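Local coordinates for O-methyltransferase (Burkholderia thailandensis, PDB 3MCZ), which probably transfers a methyl group from S-adenosyl-L-methionine to a hydroxyl of its substrate, working as a two-chain member of the O-methyltransferase family, at residues L284-T289 with R336-Y341; P166-V171 with H190-A195; R57-V62 with K72-L77; D47-L52 with A64-V69; L239-F244 with I270-G275. All blocks are in the same frame, centred on the assembly; numbering follows the deposited sequence. Where two conformers were deposited one is given.

Contact 1 (L284-T289 with R336-Y341)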
# COMPACT_ATOMS: atom_id res chain seq x y z
N LEU A 284 -33.43 -0.72 -12.38
CA LEU A 284 -32.09 -1.27 -12.56
C LEU A 284 -31.27 -0.91 -11.35
O LEU A 284 -31.22 0.25 -10.95
CB LEU A 284 -31.40 -0.71 -13.80
CG LEU A 284 -32.13 -0.84 -15.13
CD1 LEU A 284 -31.27 -0.30 -16.28
CD2 LEU A 284 -32.60 -2.29 -15.41
N ILE A 285 -30.64 -1.92 -10.75
CA ILE A 285 -29.70 -1.69 -9.66
C ILE A 285 -28.38 -2.37 -9.97
O ILE A 285 -28.31 -3.56 -10.10
CB ILE A 285 -30.21 -2.21 -8.32
CG1 ILE A 285 -31.60 -1.61 -7.97
CG2 ILE A 285 -29.14 -1.92 -7.21
CD1 ILE A 285 -32.27 -2.22 -6.72
N LEU A 286 -27.33 -1.57 -10.10
CA LEU A 286 -26.00 -2.08 -10.31
C LEU A 286 -25.30 -2.06 -8.95
O LEU A 286 -25.26 -1.03 -8.27
CB LEU A 286 -25.28 -1.16 -11.27
CG LEU A 286 -23.91 -1.60 -11.70
CD1 LEU A 286 -23.97 -2.93 -12.48
CD2 LEU A 286 -23.32 -0.47 -12.58
N THR A 287 -24.75 -3.19 -8.56
CA THR A 287 -24.17 -3.32 -7.25
C THR A 287 -23.02 -4.33 -7.29
O THR A 287 -23.06 -5.34 -8.04
CB THR A 287 -25.26 -3.69 -6.23
OG1 THR A 287 -24.69 -3.67 -4.92
CG2 THR A 287 -25.86 -5.11 -6.48
N MSE A 288 -21.96 -4.08 -6.52
CA MSE A 288 -20.87 -5.05 -6.48
C MSE A 288 -21.39 -6.37 -5.91
O MSE A 288 -22.05 -6.40 -4.87
CB MSE A 288 -19.69 -4.59 -5.62
CG MSE A 288 -18.55 -5.64 -5.67
SE MSE A 288 -16.90 -4.89 -4.98
CE MSE A 288 -16.90 -3.55 -6.38
N THR A 289 -21.04 -7.46 -6.54
CA THR A 289 -21.58 -8.77 -6.14
C THR A 289 -21.06 -9.17 -4.76
O THR A 289 -19.85 -9.14 -4.49
CB THR A 289 -21.16 -9.83 -7.14
OG1 THR A 289 -21.61 -9.44 -8.44
CG2 THR A 289 -21.73 -11.21 -6.80
N ARG A 336 -27.90 -9.89 -14.35
CA ARG A 336 -26.84 -9.90 -15.32
C ARG A 336 -25.54 -9.68 -14.54
O ARG A 336 -25.44 -8.76 -13.74
CB ARG A 336 -27.10 -8.75 -16.29
CG ARG A 336 -25.98 -8.44 -17.23
CD ARG A 336 -25.79 -9.54 -18.21
NE ARG A 336 -24.87 -9.15 -19.27
CZ ARG A 336 -25.20 -8.41 -20.31
NH1 ARG A 336 -26.45 -7.95 -20.48
NH2 ARG A 336 -24.26 -8.11 -21.20
N SER A 337 -24.54 -10.54 -14.78
CA SER A 337 -23.20 -10.37 -14.23
C SER A 337 -22.43 -9.44 -15.12
O SER A 337 -22.37 -9.67 -16.34
CB SER A 337 -22.43 -11.69 -14.21
OG SER A 337 -22.93 -12.51 -13.18
N ILE A 338 -21.80 -8.43 -14.53
CA ILE A 338 -20.83 -7.61 -15.24
C ILE A 338 -19.52 -7.61 -14.46
O ILE A 338 -19.29 -6.75 -13.61
CB ILE A 338 -21.34 -6.17 -15.47
CG1 ILE A 338 -22.83 -6.18 -15.85
CG2 ILE A 338 -20.43 -5.47 -16.51
CD1 ILE A 338 -23.45 -4.81 -15.95
N GLY A 339 -18.65 -8.56 -14.79
CA GLY A 339 -17.41 -8.77 -14.05
C GLY A 339 -17.72 -8.98 -12.56
O GLY A 339 -18.47 -9.87 -12.20
N ARG A 340 -17.18 -8.12 -11.71
CA ARG A 340 -17.40 -8.19 -10.26
C ARG A 340 -18.73 -7.57 -9.78
O ARG A 340 -18.99 -7.49 -8.56
CB ARG A 340 -16.24 -7.48 -9.55
CG ARG A 340 -16.20 -5.96 -9.71
CD ARG A 340 -15.06 -5.31 -8.87
NE ARG A 340 -13.74 -5.38 -9.49
CZ ARG A 340 -12.58 -5.23 -8.82
NH1 ARG A 340 -11.43 -5.31 -9.47
NH2 ARG A 340 -12.57 -5.03 -7.51
N TYR A 341 -19.52 -7.06 -10.73
CA TYR A 341 -20.80 -6.43 -10.46
C TYR A 341 -21.97 -7.32 -10.87
O TYR A 341 -21.87 -8.18 -11.77
CB TYR A 341 -20.86 -5.05 -11.16
CG TYR A 341 -20.17 -3.95 -10.41
CD1 TYR A 341 -18.79 -3.76 -10.49
CD2 TYR A 341 -20.90 -3.10 -9.62
CE1 TYR A 341 -18.16 -2.71 -9.76
CE2 TYR A 341 -20.30 -2.08 -8.90
CZ TYR A 341 -18.94 -1.90 -8.96
OH TYR A 341 -18.42 -0.85 -8.21
O HOH W 1 -20.08 -10.70 -10.13
O HOH W 2 -17.79 -8.78 -6.56
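Tyr-341 forms the apolar centre here, its ring lying against the end of strand 281-288. CG of the ring is anti to the carbonyl carbon (chi1 -81°), and this turns the ring so that Met-288 CA lies over one face. Tyr-341 CD2 comes within 3.4 Å of Met-288 N. At the far end of the ring the selenomethionine Met-288, its chain bent at the last torsion (chi3 -62°), brings CE to 3.7 Å from Tyr-341 CZ. The same methyl packs against the aliphatic part of Arg-340, Met-288 CE to Arg-340 CD 3.6 Å, the two chains running side by side in one direction. Leu-286 adds its CD1 branch, which meets Ile-338 CD1 at 4.0 Å.

Farther out, a type II' turn from Ile-338 to Tyr-341, with Gly-339 at positive phi, presents the carbonyl of Arg-340 to the other segment. Thr-289 N donates to Arg-340 O, 2.9 Å and nearly straight at 170°, in the carbonyl plane. One water donates to both Thr-289 O and Arg-340 O, so this carbonyl is held twice; a second water joins Thr-289 OG1 to Gly-339 O. Thr-289 OG1 also bonds to Thr-342, Arg-340 NH1 to Ile-12 O, and Tyr-341 OH to Asp-256.

Met-288 and Tyr-341, an antiparallel non-hydrogen-bonded pair, join the end of strand 281-288 to the start of strand 341-347, just past the hairpin turn. Inserted between 281-288 and 332-338, that reversed strand completes the order 3-2-1-4-5-7-6, the signature of the Rossmann-like methyltransferase sheet. Met-167 and Val-170 of helix 150-172 pack on the Ile-338 side, while helix 319-328 meets Ile-285 and Thr-287.

Contact 2 (P166-V171 with H190-A195)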
# COMPACT_ATOMS: atom_id res chain seq x y z
N PRO A 166 -16.83 0.29 -18.24
CA PRO A 166 -17.22 -1.05 -18.71
C PRO A 166 -18.67 -1.34 -18.43
O PRO A 166 -19.34 -1.89 -19.28
CB PRO A 166 -16.33 -1.99 -17.90
CG PRO A 166 -15.12 -1.17 -17.56
CD PRO A 166 -15.60 0.26 -17.42
N MSE A 167 -19.17 -0.96 -17.26
CA MSE A 167 -20.55 -1.24 -16.95
C MSE A 167 -21.51 -0.32 -17.66
O MSE A 167 -22.59 -0.74 -18.00
CB MSE A 167 -20.80 -1.22 -15.47
CG MSE A 167 -20.41 -2.50 -14.89
SE MSE A 167 -19.90 -2.17 -13.15
CE MSE A 167 -19.02 -0.44 -13.39
N VAL A 168 -21.09 0.92 -17.92
CA VAL A 168 -21.89 1.86 -18.73
C VAL A 168 -22.26 1.27 -20.09
O VAL A 168 -23.40 1.35 -20.53
CB VAL A 168 -21.16 3.20 -18.94
CG1 VAL A 168 -21.95 4.06 -19.87
CG2 VAL A 168 -20.95 3.93 -17.56
N ASP A 169 -21.28 0.66 -20.73
CA ASP A 169 -21.49 0.05 -22.05
C ASP A 169 -22.51 -1.09 -21.99
O ASP A 169 -23.36 -1.20 -22.86
CB ASP A 169 -20.16 -0.43 -22.63
CG ASP A 169 -19.10 0.67 -22.68
OD1 ASP A 169 -19.49 1.87 -22.76
OD2 ASP A 169 -17.89 0.35 -22.63
N VAL A 170 -22.46 -1.90 -20.93
CA VAL A 170 -23.43 -2.99 -20.74
C VAL A 170 -24.83 -2.47 -20.43
O VAL A 170 -25.81 -2.91 -21.03
CB VAL A 170 -22.99 -3.98 -19.67
CG1 VAL A 170 -24.13 -4.94 -19.32
CG2 VAL A 170 -21.76 -4.75 -20.14
N VAL A 171 -24.93 -1.51 -19.52
CA VAL A 171 -26.24 -0.94 -19.20
C VAL A 171 -26.89 -0.32 -20.44
O VAL A 171 -28.09 -0.51 -20.69
CB VAL A 171 -26.12 0.11 -18.05
CG1 VAL A 171 -27.38 0.93 -17.90
CG2 VAL A 171 -25.79 -0.61 -16.76
N HIS A 190 -22.32 11.92 -11.72
CA HIS A 190 -21.62 12.31 -12.95
C HIS A 190 -22.53 12.13 -14.16
O HIS A 190 -22.55 12.96 -15.07
CB HIS A 190 -20.30 11.55 -13.12
CG HIS A 190 -20.40 10.08 -12.88
ND1 HIS A 190 -20.86 9.20 -13.83
CD2 HIS A 190 -20.09 9.33 -11.79
CE1 HIS A 190 -20.83 7.97 -13.34
NE2 HIS A 190 -20.38 8.02 -12.10
N GLY A 191 -23.32 11.06 -14.14
CA GLY A 191 -24.41 10.89 -15.08
C GLY A 191 -24.05 10.15 -16.34
O GLY A 191 -24.79 10.23 -17.35
N THR A 192 -22.94 9.40 -16.30
CA THR A 192 -22.43 8.77 -17.50
C THR A 192 -23.37 7.66 -17.98
O THR A 192 -23.51 7.47 -19.18
CB THR A 192 -20.97 8.27 -17.32
OG1 THR A 192 -20.15 9.39 -16.95
CG2 THR A 192 -20.44 7.70 -18.57
N TYR A 193 -24.01 6.94 -17.06
CA TYR A 193 -24.92 5.87 -17.49
C TYR A 193 -26.09 6.48 -18.28
O TYR A 193 -26.40 6.03 -19.38
CB TYR A 193 -25.46 5.05 -16.33
CG TYR A 193 -24.42 4.24 -15.55
CD1 TYR A 193 -23.69 4.81 -14.49
CD2 TYR A 193 -24.18 2.91 -15.85
CE1 TYR A 193 -22.75 4.07 -13.79
CE2 TYR A 193 -23.23 2.16 -15.16
CZ TYR A 193 -22.52 2.74 -14.12
OH TYR A 193 -21.58 1.99 -13.42
N LEU A 194 -26.71 7.51 -17.73
CA LEU A 194 -27.88 8.09 -18.40
C LEU A 194 -27.53 8.67 -19.75
O LEU A 194 -28.24 8.44 -20.72
CB LEU A 194 -28.51 9.15 -17.53
CG LEU A 194 -29.76 9.77 -18.15
CD1 LEU A 194 -30.86 8.69 -18.29
CD2 LEU A 194 -30.25 10.91 -17.32
N ALA A 195 -26.42 9.42 -19.81
CA ALA A 195 -26.00 10.05 -21.03
C ALA A 195 -25.74 9.02 -22.12
O ALA A 195 -26.15 9.21 -23.27
CB ALA A 195 -24.74 10.93 -20.78
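Tyr-193 and Val-168 make the close part of this helix-to-helix contact, where the two backbones approach to 5.2 Å between Val-168 CA and Tyr-193 CA. The CG2 branch of Val-168, anti to its carbonyl carbon, sits over the centre of the tyrosine ring, a CH-pi contact 3.7 Å from the centroid and only 11° off the ring normal. Its other branch, CG1, rests 3.8 Å from Thr-192 O, so that one valine fills the groove beside two successive residues. The Val-171 side chain crosses that of Tyr-193 at about a right angle and brings CG2 to 4.0 Å from Tyr-193 CD2. Met-167 runs alongside the tyrosine, and its terminal CE touches Tyr-193 OH at 3.5 Å. No hydrogen bond links the segments; apolar packing and the CH-pi contact join them.

The looser side is that of Asp-169, on the exposed side of its helix, which bonds through OD1 to Gln-165. At the start of helix 192-200, Gly-191 is the N-cap, and Thr-192 N donates to His-190 ND1 at 3.2 Å, from 20° outside the ring plane. The glycine-rich turn here is where this family binds its cofactor, so the contact probably borders that loop.

The pair ties the long helix 150-172 to the first helix after strand 182-186 of the Rossmann-like domain. Val-161 and Ser-164 extend the seam toward the start of the long helix, Gln-196 and Val-197 along helix 192-200.

Contact 3 (R57-V62 with K72-L77)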
# COMPACT_ATOMS: atom_id res chain seq x y z
N ARG A 57 15.60 11.31 -20.59
CA ARG A 57 16.29 12.24 -19.72
C ARG A 57 17.30 11.54 -18.82
O ARG A 57 17.01 10.44 -18.29
CB ARG A 57 15.30 12.98 -18.81
CG ARG A 57 14.11 13.56 -19.50
CD ARG A 57 14.43 14.79 -20.34
NE ARG A 57 13.17 15.38 -20.79
CZ ARG A 57 13.04 16.52 -21.46
NH1 ARG A 57 11.83 16.93 -21.82
NH2 ARG A 57 14.10 17.26 -21.79
N THR A 58 18.43 12.20 -18.59
CA THR A 58 19.41 11.74 -17.58
C THR A 58 18.96 12.18 -16.19
O THR A 58 18.15 13.10 -16.07
CB THR A 58 20.82 12.32 -17.80
OG1 THR A 58 20.80 13.75 -17.62
CG2 THR A 58 21.34 11.96 -19.18
N PRO A 59 19.48 11.53 -15.14
CA PRO A 59 19.18 12.02 -13.78
C PRO A 59 19.59 13.48 -13.56
O PRO A 59 18.86 14.21 -12.89
CB PRO A 59 19.97 11.08 -12.87
CG PRO A 59 20.15 9.83 -13.66
CD PRO A 59 20.21 10.24 -15.12
N ALA A 60 20.72 13.91 -14.14
CA ALA A 60 21.09 15.34 -14.11
C ALA A 60 20.01 16.25 -14.67
O ALA A 60 19.73 17.30 -14.09
CB ALA A 60 22.39 15.59 -14.85
N GLU A 61 19.42 15.86 -15.81
CA GLU A 61 18.37 16.66 -16.46
C GLU A 61 17.08 16.66 -15.64
O GLU A 61 16.47 17.71 -15.45
CB GLU A 61 18.11 16.16 -17.87
CG GLU A 61 19.28 16.46 -18.81
CD GLU A 61 19.22 15.71 -20.14
OE1 GLU A 61 18.66 14.60 -20.21
OE2 GLU A 61 19.76 16.25 -21.12
N VAL A 62 16.66 15.49 -15.16
CA VAL A 62 15.50 15.41 -14.29
C VAL A 62 15.71 16.29 -13.05
O VAL A 62 14.79 17.03 -12.65
CB VAL A 62 15.20 13.94 -13.86
CG1 VAL A 62 14.20 13.88 -12.76
CG2 VAL A 62 14.73 13.14 -15.07
N LYS A 72 19.87 11.52 -5.66
CA LYS A 72 18.55 11.06 -5.21
C LYS A 72 17.58 10.89 -6.37
O LYS A 72 16.84 9.91 -6.41
CB LYS A 72 18.00 12.01 -4.14
CG LYS A 72 18.91 12.12 -2.90
CD LYS A 72 18.12 12.70 -1.74
CE LYS A 72 18.97 13.02 -0.53
NZ LYS A 72 18.06 13.43 0.58
N ALA A 73 17.63 11.79 -7.36
CA ALA A 73 16.81 11.63 -8.55
C ALA A 73 17.15 10.33 -9.24
O ALA A 73 16.25 9.64 -9.71
CB ALA A 73 16.95 12.82 -9.52
N ALA A 74 18.45 10.01 -9.30
CA ALA A 74 18.91 8.73 -9.88
C ALA A 74 18.31 7.53 -9.16
O ALA A 74 17.85 6.62 -9.79
CB ALA A 74 20.45 8.64 -9.87
N ILE A 75 18.30 7.55 -7.83
CA ILE A 75 17.70 6.47 -7.06
C ILE A 75 16.20 6.28 -7.43
O ILE A 75 15.73 5.15 -7.64
CB ILE A 75 17.91 6.69 -5.53
CG1 ILE A 75 19.39 6.63 -5.15
CG2 ILE A 75 17.16 5.65 -4.73
CD1 ILE A 75 19.69 7.18 -3.74
N LEU A 76 15.46 7.39 -7.52
CA LEU A 76 14.05 7.32 -7.86
C LEU A 76 13.88 6.76 -9.27
O LEU A 76 13.03 5.92 -9.49
CB LEU A 76 13.39 8.67 -7.74
CG LEU A 76 11.90 8.70 -8.16
CD1 LEU A 76 10.98 7.84 -7.32
CD2 LEU A 76 11.44 10.15 -8.19
N LEU A 77 14.68 7.25 -10.21
CA LEU A 77 14.47 6.87 -11.59
C LEU A 77 14.74 5.39 -11.76
O LEU A 77 14.03 4.72 -12.49
CB LEU A 77 15.33 7.70 -12.54
CG LEU A 77 15.01 9.19 -12.62
CD1 LEU A 77 16.22 9.95 -13.13
CD2 LEU A 77 13.78 9.43 -13.53
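Two helices of the winged-helix-like dimerisation domain, 59-66 and 70-82, meet here in a helix-turn-helix arrangement. Packing across the contact is wholly apolar. Pro-59, in the first turn of its helix, presses the CB side of its ring on the small methyl of Ala-74, CB to CB 3.9 Å, and short side chains let the backbones come to 5.1 Å between Pro-59 CA and Ala-74 CA. Leu-77, with CG anti to its carbonyl carbon (chi1 -66°), sends CD1 into the notch between Pro-59 and Val-62: this methyl lies 3.7 Å from Pro-59 CA, and Val-62 CG2 meets it tip to tip at 4.0 Å. Ala-73 adds a looser touch.

Hydrogen bonds act within each segment instead. Thr-58 is the N-cap of helix 59-66 and forms a capping box with Glu-61, which fixes the turn that carries Pro-59 into the interface. Phe-93 of the wing-like hairpin packs on both Pro-59 and Leu-77, while Lys-72, on another side of helix 70-82, bonds to Ser-134 and Ile-131 of the second subunit.

In the box, Glu-61 N donates to Thr-58 OG1 at 3.1 Å, and Thr-58 N returns the bond to Glu-61 OE1 at 2.9 Å, from above the carboxylate plane.

Contact 4 (D47-L52 with A64-V69)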
# COMPACT_ATOMS: atom_id res chain seq x y z
N ASP A 47 3.72 14.98 -9.11
CA ASP A 47 4.73 15.92 -9.57
C ASP A 47 4.86 15.89 -11.10
O ASP A 47 5.70 16.57 -11.66
CB ASP A 47 6.09 15.59 -8.91
CG ASP A 47 6.76 16.81 -8.24
OD1 ASP A 47 6.18 17.93 -8.29
OD2 ASP A 47 7.87 16.68 -7.67
N LYS A 48 4.01 15.11 -11.77
CA LYS A 48 4.01 14.98 -13.24
C LYS A 48 5.41 14.65 -13.81
O LYS A 48 5.84 15.23 -14.82
CB LYS A 48 3.44 16.25 -13.92
CG LYS A 48 2.04 16.63 -13.43
CD LYS A 48 1.58 17.98 -14.02
CE LYS A 48 0.13 18.27 -13.58
NZ LYS A 48 0.04 18.58 -12.11
N LEU A 49 6.11 13.73 -13.17
CA LEU A 49 7.45 13.35 -13.60
C LEU A 49 7.42 12.75 -15.00
O LEU A 49 8.32 12.97 -15.81
CB LEU A 49 8.03 12.34 -12.60
CG LEU A 49 9.42 11.78 -12.90
CD1 LEU A 49 10.48 12.87 -12.89
CD2 LEU A 49 9.77 10.68 -11.89
N PHE A 50 6.38 11.99 -15.29
CA PHE A 50 6.31 11.24 -16.56
C PHE A 50 6.06 12.10 -17.80
O PHE A 50 6.25 11.64 -18.94
CB PHE A 50 5.28 10.12 -16.46
CG PHE A 50 5.55 9.16 -15.36
CD1 PHE A 50 6.71 8.42 -15.34
CD2 PHE A 50 4.63 8.99 -14.31
CE1 PHE A 50 6.94 7.50 -14.30
CE2 PHE A 50 4.86 8.08 -13.28
CZ PHE A 50 6.02 7.34 -13.28
N ASP A 51 5.63 13.34 -17.58
CA ASP A 51 5.51 14.30 -18.65
C ASP A 51 6.91 14.71 -19.11
O ASP A 51 7.13 14.94 -20.30
CB ASP A 51 4.72 15.54 -18.20
CG ASP A 51 3.21 15.31 -18.24
OD1 ASP A 51 2.76 14.15 -18.11
OD2 ASP A 51 2.47 16.30 -18.43
N LEU A 52 7.86 14.82 -18.17
CA LEU A 52 9.25 15.15 -18.52
C LEU A 52 9.93 14.02 -19.28
O LEU A 52 10.67 14.26 -20.25
CB LEU A 52 10.08 15.50 -17.27
CG LEU A 52 11.48 16.09 -17.54
CD1 LEU A 52 11.41 17.50 -18.15
CD2 LEU A 52 12.31 16.09 -16.26
N ALA A 64 17.78 18.84 -12.54
CA ALA A 64 17.82 20.28 -12.87
C ALA A 64 16.40 20.81 -13.04
O ALA A 64 16.09 21.89 -12.54
CB ALA A 64 18.63 20.53 -14.11
N SER A 65 15.54 20.06 -13.74
CA SER A 65 14.16 20.45 -14.00
C SER A 65 13.35 20.62 -12.74
O SER A 65 12.58 21.57 -12.63
CB SER A 65 13.43 19.42 -14.87
OG SER A 65 13.81 19.53 -16.23
N PHE A 66 13.49 19.67 -11.82
CA PHE A 66 12.67 19.60 -10.62
C PHE A 66 13.35 20.16 -9.38
O PHE A 66 12.76 20.16 -8.30
CB PHE A 66 12.28 18.13 -10.35
CG PHE A 66 11.16 17.65 -11.22
CD1 PHE A 66 11.41 16.96 -12.39
CD2 PHE A 66 9.84 17.93 -10.88
CE1 PHE A 66 10.36 16.55 -13.22
CE2 PHE A 66 8.79 17.52 -11.68
CZ PHE A 66 9.05 16.83 -12.86
N GLY A 67 14.61 20.58 -9.49
CA GLY A 67 15.35 21.05 -8.33
C GLY A 67 15.67 19.95 -7.31
O GLY A 67 15.65 20.19 -6.10
N MSE A 68 15.99 18.76 -7.81
CA MSE A 68 16.36 17.65 -6.94
C MSE A 68 17.89 17.51 -6.81
O MSE A 68 18.64 18.00 -7.65
CB MSE A 68 15.84 16.34 -7.51
CG MSE A 68 14.33 16.23 -7.61
SE MSE A 68 13.87 14.68 -8.61
CE MSE A 68 11.91 14.90 -8.64
N VAL A 69 18.31 16.82 -5.75
CA VAL A 69 19.65 16.29 -5.65
C VAL A 69 19.81 15.21 -6.72
O VAL A 69 19.02 14.25 -6.79
CB VAL A 69 19.89 15.67 -4.26
CG1 VAL A 69 21.26 14.95 -4.21
CG2 VAL A 69 19.72 16.76 -3.15
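In the winged-helix-type dimerisation domain, Phe-66, the last residue of helix 59-66, packs against the turn that follows helix 35-46. It is the residue most buried by the contact. Its CG is anti to the carbonyl carbon (chi1 -78°), and the ring enters edge first between three neighbours. Leu-52 reaches it tip to tip, with CD2 at 3.6 Å from Phe-66 CE1 near the ring plane; CD1 of the leucine meets Ser-65 OG at 3.7 Å, and CD2 lies almost as near to it. Leu-49 CD1 approaches Phe-66 CE1 at 3.7 Å, obliquely.

Asp-47 takes the other rim. It precedes Lys-48, whose positive phi closes helix 35-46 as a Schellman motif, and at this exit the Asp-47 carbonyl faces the ring edge. The Asp-47 carboxylate lies tip to tip with the ring, the planes 51° apart, but its OD2 has firmer partners in Tyr-43 OH and, as a salt bridge, Arg-133 of the second subunit; these would be expected to favour its ionised form.

The shortest approach is polar against rim: Asp-47 O stands 3.2 Å from Phe-66 CE2, at the ring edge and near its plane.

Contact 5 (L239-F244 with I270-G275)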
# COMPACT_ATOMS: atom_id res chain seq x y z
N LEU A 239 -33.82 9.88 0.48
CA LEU A 239 -34.40 9.42 1.76
C LEU A 239 -35.74 10.07 2.13
O LEU A 239 -36.38 9.67 3.09
CB LEU A 239 -33.38 9.62 2.89
CG LEU A 239 -32.20 8.67 2.77
CD1 LEU A 239 -31.11 8.98 3.81
CD2 LEU A 239 -32.74 7.25 2.94
N ASP A 240 -36.18 11.08 1.38
CA ASP A 240 -37.42 11.78 1.69
C ASP A 240 -38.52 11.27 0.78
O ASP A 240 -38.50 11.53 -0.41
CB ASP A 240 -37.21 13.28 1.49
CG ASP A 240 -38.39 14.11 1.96
OD1 ASP A 240 -39.39 13.56 2.48
OD2 ASP A 240 -38.29 15.33 1.80
N ALA A 241 -39.48 10.55 1.35
CA ALA A 241 -40.53 9.92 0.54
C ALA A 241 -41.30 10.91 -0.29
O ALA A 241 -41.74 10.59 -1.39
CB ALA A 241 -41.48 9.13 1.41
N ARG A 242 -41.49 12.13 0.22
CA ARG A 242 -42.33 13.09 -0.48
C ARG A 242 -41.72 13.53 -1.80
O ARG A 242 -42.44 13.90 -2.71
CB ARG A 242 -42.62 14.31 0.40
CG ARG A 242 -43.45 14.00 1.63
CD ARG A 242 -43.46 15.20 2.57
NE ARG A 242 -42.15 15.35 3.20
CZ ARG A 242 -41.75 16.39 3.94
NH1 ARG A 242 -42.57 17.42 4.17
NH2 ARG A 242 -40.52 16.39 4.46
N ASN A 243 -40.39 13.48 -1.88
CA ASN A 243 -39.66 13.78 -3.13
C ASN A 243 -40.00 12.87 -4.28
O ASN A 243 -39.71 13.19 -5.41
CB ASN A 243 -38.14 13.70 -2.91
CG ASN A 243 -37.61 14.89 -2.14
OD1 ASN A 243 -38.33 15.84 -1.85
ND2 ASN A 243 -36.35 14.83 -1.78
N PHE A 244 -40.60 11.73 -4.00
CA PHE A 244 -41.01 10.80 -5.05
C PHE A 244 -42.46 10.95 -5.51
O PHE A 244 -42.85 10.37 -6.52
CB PHE A 244 -40.76 9.37 -4.58
CG PHE A 244 -39.31 9.06 -4.38
CD1 PHE A 244 -38.69 9.36 -3.19
CD2 PHE A 244 -38.56 8.44 -5.37
CE1 PHE A 244 -37.37 9.08 -3.00
CE2 PHE A 244 -37.23 8.18 -5.19
CZ PHE A 244 -36.63 8.48 -4.00
N ILE A 270 -34.95 1.69 -2.14
CA ILE A 270 -35.35 0.70 -3.13
C ILE A 270 -36.87 0.75 -3.30
O ILE A 270 -37.37 0.76 -4.42
CB ILE A 270 -34.90 -0.71 -2.74
CG1 ILE A 270 -33.38 -0.81 -2.84
CG2 ILE A 270 -35.53 -1.76 -3.66
CD1 ILE A 270 -32.80 -2.03 -2.14
N GLY A 271 -37.61 0.80 -2.19
CA GLY A 271 -39.05 0.95 -2.28
C GLY A 271 -39.55 2.18 -3.01
O GLY A 271 -40.48 2.11 -3.82
N HIS A 272 -38.95 3.33 -2.72
CA HIS A 272 -39.32 4.57 -3.36
C HIS A 272 -39.01 4.47 -4.86
O HIS A 272 -39.82 4.92 -5.70
CB HIS A 272 -38.53 5.72 -2.78
CG HIS A 272 -38.85 6.02 -1.35
ND1 HIS A 272 -37.95 6.61 -0.49
CD2 HIS A 272 -39.98 5.81 -0.63
CE1 HIS A 272 -38.50 6.75 0.70
NE2 HIS A 272 -39.72 6.25 0.65
N ALA A 273 -37.85 3.93 -5.17
CA ALA A 273 -37.41 3.77 -6.55
C ALA A 273 -38.38 2.91 -7.33
O ALA A 273 -38.77 3.26 -8.46
CB ALA A 273 -36.00 3.15 -6.63
N ALA A 274 -38.74 1.80 -6.72
CA ALA A 274 -39.64 0.85 -7.34
C ALA A 274 -40.99 1.55 -7.60
O ALA A 274 -41.59 1.35 -8.65
CB ALA A 274 -39.82 -0.36 -6.47
N GLY A 275 -41.44 2.38 -6.67
CA GLY A 275 -42.71 3.10 -6.83
C GLY A 275 -42.72 4.03 -8.06
O GLY A 275 -43.78 4.34 -8.61
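His-272 meets both Ala-241 and Phe-244 on one side of its imidazole. Its CB is placed squarely over the centre of the Phe-244 ring, a CH-pi contact of 3.4 Å to the centroid, almost on the ring normal. Both side chains have CG anti to the carbonyl carbon (chi1 -65° for Phe-244, -67° for His-272), and they cross at about a right angle. Beyond CB the imidazole leans over the phenyl rim, the ring planes 35° apart and the centroids 4.8 Å, an oblique pairing that brings His-272 ND1 to 3.6 Å from Phe-244 CE1.

Ala-241 comes over a face of the imidazole: its CA lies 4.0 Å from the centroid, offset toward the rim, and its CB reaches His-272 NE2 at 3.5 Å. ND1 of the histidine makes a weak hydrogen bond to Leu-238 O, which may help to steady the ring. On the loop itself, Asp-240 OD1 holds Arg-242 through a weak, 3.4 Å salt bridge to Arg-242 NE.

Phe-244 also packs on Leu-186 of strand 182-186, so its ring bridges loop, helix and sheet. Such packing of helix 263-275 against the connection from strand 231-235 to strand 251-255 belongs to the alternating strand-and-helix layout of a Rossmann-like methyltransferase domain.

Overall arrangement
The five contacts fall into two groups. Contacts 3 and 4 share helix 59-66 and lie about 8 Å apart by their centres in the dimerisation domain; Arg-57 NE probably bonds to Leu-52 O at 2.8 Å, and both contacts touch the second subunit. Contacts 1, 2 and 5 lie within the Rossmann-like domain. Contacts 1 and 2 interlock, Tyr-341 CG meeting Met-167 SE at 3.3 Å, whereas contact 5 reaches contact 1 only through Ile-285 CD1 and Ile-270 CG1 at 4.3 Å. Contact 2, at the glycine-rich turn, probably borders the S-adenosylmethionine site expected in this family. Contacts 1 and 3 are about 45 Å apart by centres, on opposite sides of the chain's centre.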